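Local coordinates for protein CysE, serine acetyltransferase (Brucella abortus, PDB 4HZC) that probably catalyses transfer of the acetyl group from acetyl-coenzyme A to L-serine, giving O-acetylserine for cysteine biosynthesis, at residues P49-A54 against H89-D94; V55-A60 against I72-F77; I212-K217 against I230-V235. All coordinates share one frame; numbering follows the deposited sequence.

Contact 1: P49-A54 against H89-D94; sequences PSLEEA and HVLRVD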
loop_
_atom_site.group_PDB
_atom_site.type_symbol
_atom_site.label_atom_id
_atom_site.label_comp_id
_atom_site.label_asym_id
_atom_site.label_seq_id
_atom_site.Cartn_x
_atom_site.Cartn_y
_atom_site.Cartn_z
ATOM N N PRO A 49 -16.847 -9.725 -16.276
ATOM C CA PRO A 49 -17.636 -10.227 -17.438
ATOM C C PRO A 49 -17.845 -11.732 -17.338
ATOM O O PRO A 49 -18.636 -12.269 -18.089
ATOM C CB PRO A 49 -16.729 -9.875 -18.638
ATOM C CG PRO A 49 -15.350 -9.962 -18.070
ATOM C CD PRO A 49 -15.409 -9.623 -16.596
ATOM N N SER A 50 -17.176 -12.424 -16.393
ATOM C CA SER A 50 -17.340 -13.896 -16.256
ATOM C C SER A 50 -17.010 -14.363 -14.857
ATOM O O SER A 50 -16.301 -13.646 -14.098
ATOM C CB SER A 50 -16.483 -14.666 -17.255
ATOM O OG SER A 50 -15.054 -14.432 -17.071
ATOM N N LEU A 51 -17.433 -15.596 -14.551
ATOM C CA LEU A 51 -17.156 -16.229 -13.290
ATOM C C LEU A 51 -15.664 -16.457 -13.170
ATOM O O LEU A 51 -15.057 -16.225 -12.078
ATOM C CB LEU A 51 -17.950 -17.552 -13.149
ATOM C CG LEU A 51 -17.575 -18.446 -11.984
ATOM C CD1 LEU A 51 -17.950 -17.788 -10.675
ATOM C CD2 LEU A 51 -18.309 -19.760 -12.080
ATOM N N GLU A 52 -15.081 -16.916 -14.261
ATOM C CA GLU A 52 -13.651 -17.096 -14.347
ATOM C C GLU A 52 -12.870 -15.857 -13.897
ATOM O O GLU A 52 -11.939 -15.952 -13.054
ATOM C CB GLU A 52 -13.250 -17.462 -15.764
ATOM C CG GLU A 52 -13.578 -18.889 -16.133
ATOM C CD GLU A 52 -14.925 -18.993 -16.816
ATOM O OE1 GLU A 52 -15.733 -18.012 -16.792
ATOM O OE2 GLU A 52 -15.124 -20.100 -17.330
ATOM N N GLU A 53 -13.227 -14.716 -14.461
ATOM C CA GLU A 53 -12.533 -13.508 -14.195
ATOM C C GLU A 53 -12.802 -13.039 -12.755
ATOM O O GLU A 53 -11.901 -12.478 -12.087
ATOM C CB GLU A 53 -12.806 -12.417 -15.242
ATOM C CG GLU A 53 -12.116 -12.699 -16.595
ATOM C CD GLU A 53 -11.948 -11.457 -17.424
ATOM O OE1 GLU A 53 -11.644 -10.388 -16.864
ATOM O OE2 GLU A 53 -12.106 -11.542 -18.633
ATOM N N ALA A 54 -13.998 -13.291 -12.265
ATOM C CA ALA A 54 -14.280 -12.959 -10.861
ATOM C C ALA A 54 -13.386 -13.773 -9.930
ATOM O O ALA A 54 -12.903 -13.256 -8.913
ATOM C CB ALA A 54 -15.753 -13.184 -10.539
ATOM N N HIS A 89 -14.592 -25.702 -16.586
ATOM C CA HIS A 89 -15.492 -26.710 -15.996
ATOM C C HIS A 89 -14.991 -27.103 -14.629
ATOM O O HIS A 89 -15.772 -27.200 -13.702
ATOM C CB HIS A 89 -15.613 -27.933 -16.899
ATOM C CG HIS A 89 -16.307 -29.124 -16.238
ATOM N ND1 HIS A 89 -17.610 -29.147 -16.017
ATOM C CD2 HIS A 89 -15.802 -30.320 -15.758
ATOM C CE1 HIS A 89 -17.951 -30.295 -15.422
ATOM N NE2 HIS A 89 -16.842 -31.024 -15.271
ATOM N N VAL A 90 -13.674 -27.367 -14.524
ATOM C CA VAL A 90 -13.092 -27.784 -13.217
ATOM C C VAL A 90 -13.497 -26.797 -12.072
ATOM O O VAL A 90 -13.885 -27.214 -10.971
ATOM C CB VAL A 90 -11.594 -27.957 -13.285
ATOM C CG1 VAL A 90 -10.986 -28.274 -11.876
ATOM C CG2 VAL A 90 -11.248 -29.104 -14.175
ATOM N N LEU A 91 -13.388 -25.497 -12.360
ATOM C CA LEU A 91 -13.718 -24.416 -11.452
ATOM C C LEU A 91 -15.158 -24.527 -10.967
ATOM O O LEU A 91 -15.460 -24.432 -9.767
ATOM C CB LEU A 91 -13.540 -23.065 -12.187
ATOM C CG LEU A 91 -14.122 -21.853 -11.477
ATOM C CD1 LEU A 91 -13.180 -21.634 -10.262
ATOM C CD2 LEU A 91 -14.102 -20.601 -12.345
ATOM N N ARG A 92 -16.074 -24.745 -11.900
ATOM C CA ARG A 92 -17.489 -24.843 -11.539
ATOM C C ARG A 92 -17.853 -26.008 -10.694
ATOM O O ARG A 92 -18.642 -25.883 -9.731
ATOM C CB ARG A 92 -18.370 -24.758 -12.823
ATOM C CG ARG A 92 -18.428 -23.306 -13.318
ATOM C CD ARG A 92 -19.140 -23.206 -14.687
ATOM N NE ARG A 92 -19.201 -21.836 -15.200
ATOM C CZ ARG A 92 -18.161 -21.169 -15.725
ATOM N NH1 ARG A 92 -16.960 -21.712 -15.789
ATOM N NH2 ARG A 92 -18.311 -19.925 -16.181
ATOM N N VAL A 93 -17.278 -27.159 -11.002
ATOM C CA VAL A 93 -17.561 -28.306 -10.149
ATOM C C VAL A 93 -16.914 -28.136 -8.751
ATOM O O VAL A 93 -17.443 -28.669 -7.769
ATOM C CB VAL A 93 -17.155 -29.674 -10.732
ATOM C CG1 VAL A 93 -18.021 -29.949 -11.965
ATOM C CG2 VAL A 93 -15.727 -29.707 -11.120
ATOM N N ASP A 94 -15.798 -27.398 -8.688
ATOM C CA ASP A 94 -15.177 -27.072 -7.360
ATOM C C ASP A 94 -16.131 -26.186 -6.537
ATOM O O ASP A 94 -16.294 -26.393 -5.325
ATOM C CB ASP A 94 -13.816 -26.377 -7.575
ATOM C CG ASP A 94 -12.693 -27.367 -7.929
ATOM O OD1 ASP A 94 -12.941 -28.593 -7.770
ATOM O OD2 ASP A 94 -11.548 -26.956 -8.330
#
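Glu52 and Arg92 form a salt bridge, with Glu52 OE2 2.9 Å from Arg92 NH1. The N-H...O angle of 163° shows a nearly straight bond, and the acceptor lies close to the guanidinium plane, so Arg92 gives its in-plane edge. The carboxylate is met differently: NH1 stands above its plane, and the two flat groups are turned 56° apart. That twist goes with an uneven pair of bonds, since Arg92 NH2 reaches Glu52 OE1 only weakly, at 3.3 Å. A bend at chi2 (94°) carries the Glu52 carboxylate across to the arginine, whose own chain runs extended from CG to NE.

Beneath the ion pair lies an apolar layer. Leu51 CD2 touches Arg92 CG at 3.8 Å and covers one face of the guanidinium near its rim, the two side chains sliding past each other in opposite directions. Leu91 CD2 packs 4.1 Å from Leu51 CG and lies equally near Glu52 CA, touching both residues.

The second shell fixes the charged ends. Ser88 OG hydrogen-bonds Glu52 OE2 and the Ser88 carbonyl O accepts from Arg92 NH1, while Asp17 forms a salt bridge with Arg92 NH2. Ser50 N-caps the helix that starts at Leu51, its OG accepting from Glu53 N at 3.2 Å.

The contact thus joins the first turn of helix 51-63 to helix 87-101 in the serine acetyltransferase N-terminal region. Helix 18-33 packs on Leu51 through Trp20 and Ile23, and helix 116-132 meets Leu91 through Phe118.

Contact 2: V55-A60 against I72-F77; sequences VMHRIA and ILRQTF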
loop_
_atom_site.group_PDB
_atom_site.type_symbol
_atom_site.label_atom_id
_atom_site.label_comp_id
_atom_site.label_asym_id
_atom_site.label_seq_id
_atom_site.Cartn_x
_atom_site.Cartn_y
_atom_site.Cartn_z
ATOM N N VAL A 55 -13.194 -15.066 -10.240
ATOM C CA VAL A 55 -12.486 -15.946 -9.347
ATOM C C VAL A 55 -10.992 -15.583 -9.410
ATOM O O VAL A 55 -10.288 -15.517 -8.359
ATOM C CB VAL A 55 -12.720 -17.445 -9.725
ATOM C CG1 VAL A 55 -11.653 -18.303 -9.061
ATOM C CG2 VAL A 55 -14.104 -17.900 -9.277
ATOM N N MET A 56 -10.501 -15.348 -10.638
ATOM C CA MET A 56 -9.086 -14.955 -10.845
ATOM C C MET A 56 -8.758 -13.630 -10.159
ATOM O O MET A 56 -7.704 -13.494 -9.504
ATOM C CB MET A 56 -8.748 -14.920 -12.353
ATOM C CG MET A 56 -8.674 -16.318 -12.945
ATOM S SD MET A 56 -8.173 -16.198 -14.670
ATOM C CE MET A 56 -9.402 -15.108 -15.365
ATOM N N HIS A 57 -9.684 -12.676 -10.246
ATOM C CA HIS A 57 -9.501 -11.406 -9.585
ATOM C C HIS A 57 -9.419 -11.529 -8.088
ATOM O O HIS A 57 -8.511 -10.966 -7.521
ATOM C CB HIS A 57 -10.645 -10.485 -9.901
ATOM C CG HIS A 57 -10.496 -9.082 -9.360
ATOM N ND1 HIS A 57 -9.778 -8.139 -9.971
ATOM C CD2 HIS A 57 -10.978 -8.493 -8.151
ATOM C CE1 HIS A 57 -9.831 -6.982 -9.226
ATOM N NE2 HIS A 57 -10.586 -7.199 -8.162
ATOM N N ARG A 58 -10.368 -12.237 -7.452
ATOM C CA ARG A 58 -10.350 -12.365 -5.984
ATOM C C ARG A 58 -9.050 -12.960 -5.521
ATOM O O ARG A 58 -8.452 -12.454 -4.599
ATOM C CB ARG A 58 -11.534 -13.255 -5.533
ATOM C CG ARG A 58 -11.632 -13.437 -4.026
ATOM C CD ARG A 58 -12.260 -12.237 -3.369
ATOM N NE ARG A 58 -11.958 -12.182 -1.909
ATOM C CZ ARG A 58 -11.072 -11.345 -1.384
ATOM N NH1 ARG A 58 -10.348 -10.554 -2.180
ATOM N NH2 ARG A 58 -10.877 -11.334 -0.088
ATOM N N ILE A 59 -8.648 -14.087 -6.120
ATOM C CA ILE A 59 -7.447 -14.767 -5.720
ATOM C C ILE A 59 -6.186 -13.889 -5.865
ATOM O O ILE A 59 -5.324 -13.869 -4.975
ATOM C CB ILE A 59 -7.299 -16.165 -6.413
ATOM C CG1 ILE A 59 -8.406 -17.113 -5.938
ATOM C CG2 ILE A 59 -5.924 -16.810 -6.106
ATOM C CD1 ILE A 59 -8.574 -18.350 -6.827
ATOM N N ALA A 60 -6.086 -13.191 -6.982
ATOM C CA ALA A 60 -4.951 -12.304 -7.219
ATOM C C ALA A 60 -4.873 -11.162 -6.178
ATOM O O ALA A 60 -3.800 -10.823 -5.714
ATOM C CB ALA A 60 -4.984 -11.783 -8.646
ATOM N N ILE A 72 0.093 -8.660 -11.821
ATOM C CA ILE A 72 0.932 -9.711 -12.426
ATOM C C ILE A 72 0.341 -11.110 -12.181
ATOM O O ILE A 72 0.251 -11.938 -13.105
ATOM C CB ILE A 72 2.387 -9.613 -11.876
ATOM C CG1 ILE A 72 3.079 -8.398 -12.497
ATOM C CG2 ILE A 72 3.180 -10.862 -12.248
ATOM C CD1 ILE A 72 4.285 -7.872 -11.707
ATOM N N LEU A 73 -0.160 -11.340 -10.999
ATOM C CA LEU A 73 -0.819 -12.645 -10.713
ATOM C C LEU A 73 -2.112 -12.829 -11.561
ATOM O O LEU A 73 -2.361 -13.911 -12.048
ATOM C CB LEU A 73 -1.137 -12.791 -9.234
ATOM C CG LEU A 73 0.113 -12.565 -8.329
ATOM C CD1 LEU A 73 -0.290 -12.652 -6.889
ATOM C CD2 LEU A 73 1.178 -13.623 -8.603
ATOM N N ARG A 74 -2.930 -11.805 -11.625
ATOM C CA ARG A 74 -4.174 -11.833 -12.354
ATOM C C ARG A 74 -3.907 -12.039 -13.851
ATOM O O ARG A 74 -4.574 -12.879 -14.500
ATOM C CB ARG A 74 -5.024 -10.556 -12.073
ATOM C CG ARG A 74 -6.322 -10.561 -12.921
ATOM C CD ARG A 74 -7.027 -9.173 -12.898
ATOM N NE ARG A 74 -6.203 -8.145 -13.536
ATOM C CZ ARG A 74 -5.595 -7.131 -12.923
ATOM N NH1 ARG A 74 -5.687 -6.989 -11.602
ATOM N NH2 ARG A 74 -4.894 -6.269 -13.651
ATOM N N GLN A 75 -2.898 -11.342 -14.402
ATOM C CA GLN A 75 -2.534 -11.476 -15.796
ATOM C C GLN A 75 -1.990 -12.870 -16.067
ATOM O O GLN A 75 -2.197 -13.415 -17.123
ATOM C CB GLN A 75 -1.491 -10.414 -16.223
ATOM C CG GLN A 75 -2.078 -9.005 -16.294
ATOM C CD GLN A 75 -0.973 -7.956 -16.302
ATOM O OE1 GLN A 75 0.198 -8.306 -16.240
ATOM N NE2 GLN A 75 -1.333 -6.679 -16.348
ATOM N N THR A 76 -1.249 -13.420 -15.108
ATOM C CA THR A 76 -0.701 -14.773 -15.287
ATOM C C THR A 76 -1.798 -15.840 -15.207
ATOM O O THR A 76 -1.802 -16.826 -15.952
ATOM C CB THR A 76 0.438 -15.037 -14.269
ATOM O OG1 THR A 76 1.446 -14.033 -14.456
ATOM C CG2 THR A 76 1.084 -16.397 -14.472
ATOM N N PHE A 77 -2.772 -15.622 -14.320
ATOM C CA PHE A 77 -3.939 -16.493 -14.234
ATOM C C PHE A 77 -4.680 -16.516 -15.600
ATOM O O PHE A 77 -5.097 -17.576 -16.055
ATOM C CB PHE A 77 -4.885 -15.946 -13.129
ATOM C CG PHE A 77 -5.314 -16.957 -12.114
ATOM C CD1 PHE A 77 -5.817 -18.196 -12.532
ATOM C CD2 PHE A 77 -5.310 -16.639 -10.744
ATOM C CE1 PHE A 77 -6.245 -19.129 -11.632
ATOM C CE2 PHE A 77 -5.732 -17.585 -9.813
ATOM C CZ PHE A 77 -6.223 -18.831 -10.273
HETATM O O HOH W 1 -6.812 -8.814 -9.528
#
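Water 1 joins the polar side of this helix pair: it accepts from Arg74 NH1 at 3.0 Å and donates weakly to the carbonyl O of His57. The water sits at the guanidinium edge, in its plane. The link is therefore one sound bond and one long one. Arg74 runs beside His57, both side chains pointing the same way with ring and guanidinium planes 27° apart, and its CD comes to the edge of the imidazole, 4.1 Å from His57 ND1. A bend at chi3 turns the guanidinium out of the line of the chain. Asp71 of the same chain holds Arg74 NH2 in a salt bridge, and Arg74 of a second subunit lies close by. A bound Tris molecule, probably from the crystallisation liquor, lies beside the Arg74 side chain.

The apolar side centres on the Phe77 ring. Met56 CG sits over one face in a CH-pi contact, 3.7 Å from the ring centroid and 25° off the normal. The sulfur makes a Met-aromatic contact too, but obliquely: Met56 SD is 4.6 Å from the same centroid. Ile59 takes another direction, its CG2 meeting the ring edge in plane, 3.8 Å from Phe77 CE2. Trp87 also meets the Phe77 ring, the two planes moderately inclined.

Where the backbones come closest, Ala60 is the spacer. Its CB touches Arg74 CB at 3.6 Å and also packs on Leu73 CB, and the small methyl lets the CA atoms of Ala60 and Arg74 approach to 5.2 Å.

Short-segment axes 8.7 Å apart, at 147° between their directions, describe a tilted antiparallel helical hairpin, 51-63 followed by 70-83, within the helical N-terminal domain of serine acetyltransferases.

Contact 3: I212-K217 against I230-V235; sequences IGAGAK and IAAGSV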
loop_
_atom_site.group_PDB
_atom_site.type_symbol
_atom_site.label_atom_id
_atom_site.label_comp_id
_atom_site.label_asym_id
_atom_site.label_seq_id
_atom_site.Cartn_x
_atom_site.Cartn_y
_atom_site.Cartn_z
ATOM N N ILE A 212 -11.301 -36.970 4.185
ATOM C CA ILE A 212 -10.197 -36.884 5.169
ATOM C C ILE A 212 -10.499 -35.905 6.284
ATOM O O ILE A 212 -10.620 -34.706 6.036
ATOM C CB ILE A 212 -8.872 -36.475 4.492
ATOM C CG1 ILE A 212 -8.652 -37.353 3.258
ATOM C CG2 ILE A 212 -7.707 -36.650 5.482
ATOM C CD1 ILE A 212 -7.560 -36.941 2.284
ATOM N N GLY A 213 -10.595 -36.429 7.507
ATOM C CA GLY A 213 -10.928 -35.695 8.738
ATOM C C GLY A 213 -9.852 -34.742 9.209
ATOM O O GLY A 213 -8.743 -34.794 8.726
ATOM N N ALA A 214 -10.256 -33.785 10.037
ATOM C CA ALA A 214 -9.381 -32.705 10.537
ATOM C C ALA A 214 -8.208 -33.256 11.294
ATOM O O ALA A 214 -8.375 -34.170 12.122
ATOM C CB ALA A 214 -10.165 -31.787 11.456
ATOM N N GLY A 215 -6.999 -32.744 11.002
ATOM C CA GLY A 215 -5.803 -33.092 11.755
ATOM C C GLY A 215 -5.194 -34.386 11.292
ATOM O O GLY A 215 -4.208 -34.788 11.821
ATOM N N ALA A 216 -5.791 -35.048 10.293
ATOM C CA ALA A 216 -5.303 -36.376 9.890
ATOM C C ALA A 216 -3.986 -36.338 9.122
ATOM O O ALA A 216 -3.772 -35.448 8.294
ATOM C CB ALA A 216 -6.348 -37.100 9.057
ATOM N N LYS A 217 -3.107 -37.322 9.374
ATOM C CA LYS A 217 -1.820 -37.443 8.676
ATOM C C LYS A 217 -1.757 -38.722 7.865
ATOM O O LYS A 217 -1.974 -39.816 8.403
ATOM C CB LYS A 217 -0.655 -37.396 9.671
ATOM C CG LYS A 217 -0.356 -35.988 10.166
ATOM C CD LYS A 217 -0.281 -35.940 11.669
ATOM C CE LYS A 217 -0.808 -34.627 12.257
ATOM N NZ LYS A 217 -1.291 -34.833 13.661
ATOM N N ILE A 230 -11.304 -41.146 6.543
ATOM C CA ILE A 230 -10.219 -41.095 7.502
ATOM C C ILE A 230 -10.715 -40.215 8.598
ATOM O O ILE A 230 -10.974 -39.023 8.367
ATOM C CB ILE A 230 -8.941 -40.437 6.929
ATOM C CG1 ILE A 230 -8.580 -40.923 5.542
ATOM C CG2 ILE A 230 -7.756 -40.560 7.918
ATOM C CD1 ILE A 230 -8.214 -42.361 5.372
ATOM N N ALA A 231 -10.882 -40.773 9.792
ATOM C CA ALA A 231 -11.414 -39.982 10.916
ATOM C C ALA A 231 -10.411 -38.939 11.331
ATOM O O ALA A 231 -9.193 -39.081 11.112
ATOM C CB ALA A 231 -11.811 -40.850 12.104
ATOM N N ALA A 232 -10.926 -37.866 11.900
ATOM C CA ALA A 232 -10.097 -36.834 12.420
ATOM C C ALA A 232 -9.036 -37.394 13.349
ATOM O O ALA A 232 -9.313 -38.262 14.119
ATOM C CB ALA A 232 -10.939 -35.844 13.199
ATOM N N GLY A 233 -7.832 -36.855 13.255
ATOM C CA GLY A 233 -6.727 -37.128 14.188
ATOM C C GLY A 233 -5.956 -38.379 13.839
ATOM O O GLY A 233 -4.998 -38.727 14.534
ATOM N N SER A 234 -6.396 -39.085 12.799
ATOM C CA SER A 234 -5.809 -40.388 12.416
ATOM C C SER A 234 -4.400 -40.244 11.863
ATOM O O SER A 234 -4.084 -39.271 11.117
ATOM C CB SER A 234 -6.664 -41.070 11.347
ATOM O OG SER A 234 -7.968 -41.294 11.847
ATOM N N VAL A 235 -3.550 -41.220 12.159
ATOM C CA VAL A 235 -2.221 -41.295 11.488
ATOM C C VAL A 235 -2.171 -42.535 10.602
ATOM O O VAL A 235 -2.146 -43.659 11.110
ATOM C CB VAL A 235 -1.024 -41.251 12.495
ATOM C CG1 VAL A 235 0.248 -41.263 11.692
ATOM C CG2 VAL A 235 -1.039 -39.966 13.253
#
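Ile230 meets Ile212 in a parallel beta bridge, both side chains on the same sheet face, with Ile230 CB 4.2 Å from Ile212 CG2. Its carbonyl O accepts from Gly213 N at 2.8 Å. The first torsion of Ile230 sets CG2 anti to the backbone N, and this branch reaches Ala216 CB, 3.9 Å away.

Ala231 opens a type II turn that runs to Ser234 and matches the turn from Gly213 to Ala216. Its carbonyl O is gripped twice within its own segment, by Ser234 N and by Ser234 OG at 2.6 Å, both from the same face of the carbonyl plane; the hydroxyl stands well above that plane.

Ala232 lies over the other turn: its CB is 3.2 Å from Ala214 O, a close approach. The same oxygen accepts from Gly233 N at 3.0 Å, with a bent N-H...O angle of 132°. Gly233 and Gly215 occupy equivalent turn positions, both with positive phi, a conformation that favours glycine. Gly213 CA lies against Ala232 N, 3.8 Å away.

At Ser234 the parallel pairing resumes: its carbonyl O takes Lys217 N at 2.8 Å, nearly straight at 168°. Val235 then bridges Lys217 in parallel, with the CA-H of Val235 also directed at Lys217 O.

Successive corners of the left-handed beta-helix are thus stacked chiefly through main-chain donors and acceptors. Small side chains and glycines let the coils lie close, so the cohesion comes from repeated backbone bonds and modest apolar contacts, without a charged pair.

Overall arrangement
Contacts 1 and 2 belong to the helical N-terminal part and share helix 51-63, contact 1 using its start and contact 2 the turns that follow; their centres are 12 Å apart, and Leu91 CD1 touches Val55 CG1 at 3.9 Å. Both are buried, yet contact 1 adds a salt bridge to its leucines, whereas contact 2 relies on aromatic and aliphatic packing with a water on its polar side. Contact 3 lies on the other side of the chain's centre, about 30 Å from contact 1 between centres. It is partly buried, belongs to the beta-helix, and relies mainly on main-chain hydrogen bonding between coils. Other subunits approach contacts 2 and 3, but none touches contact 1.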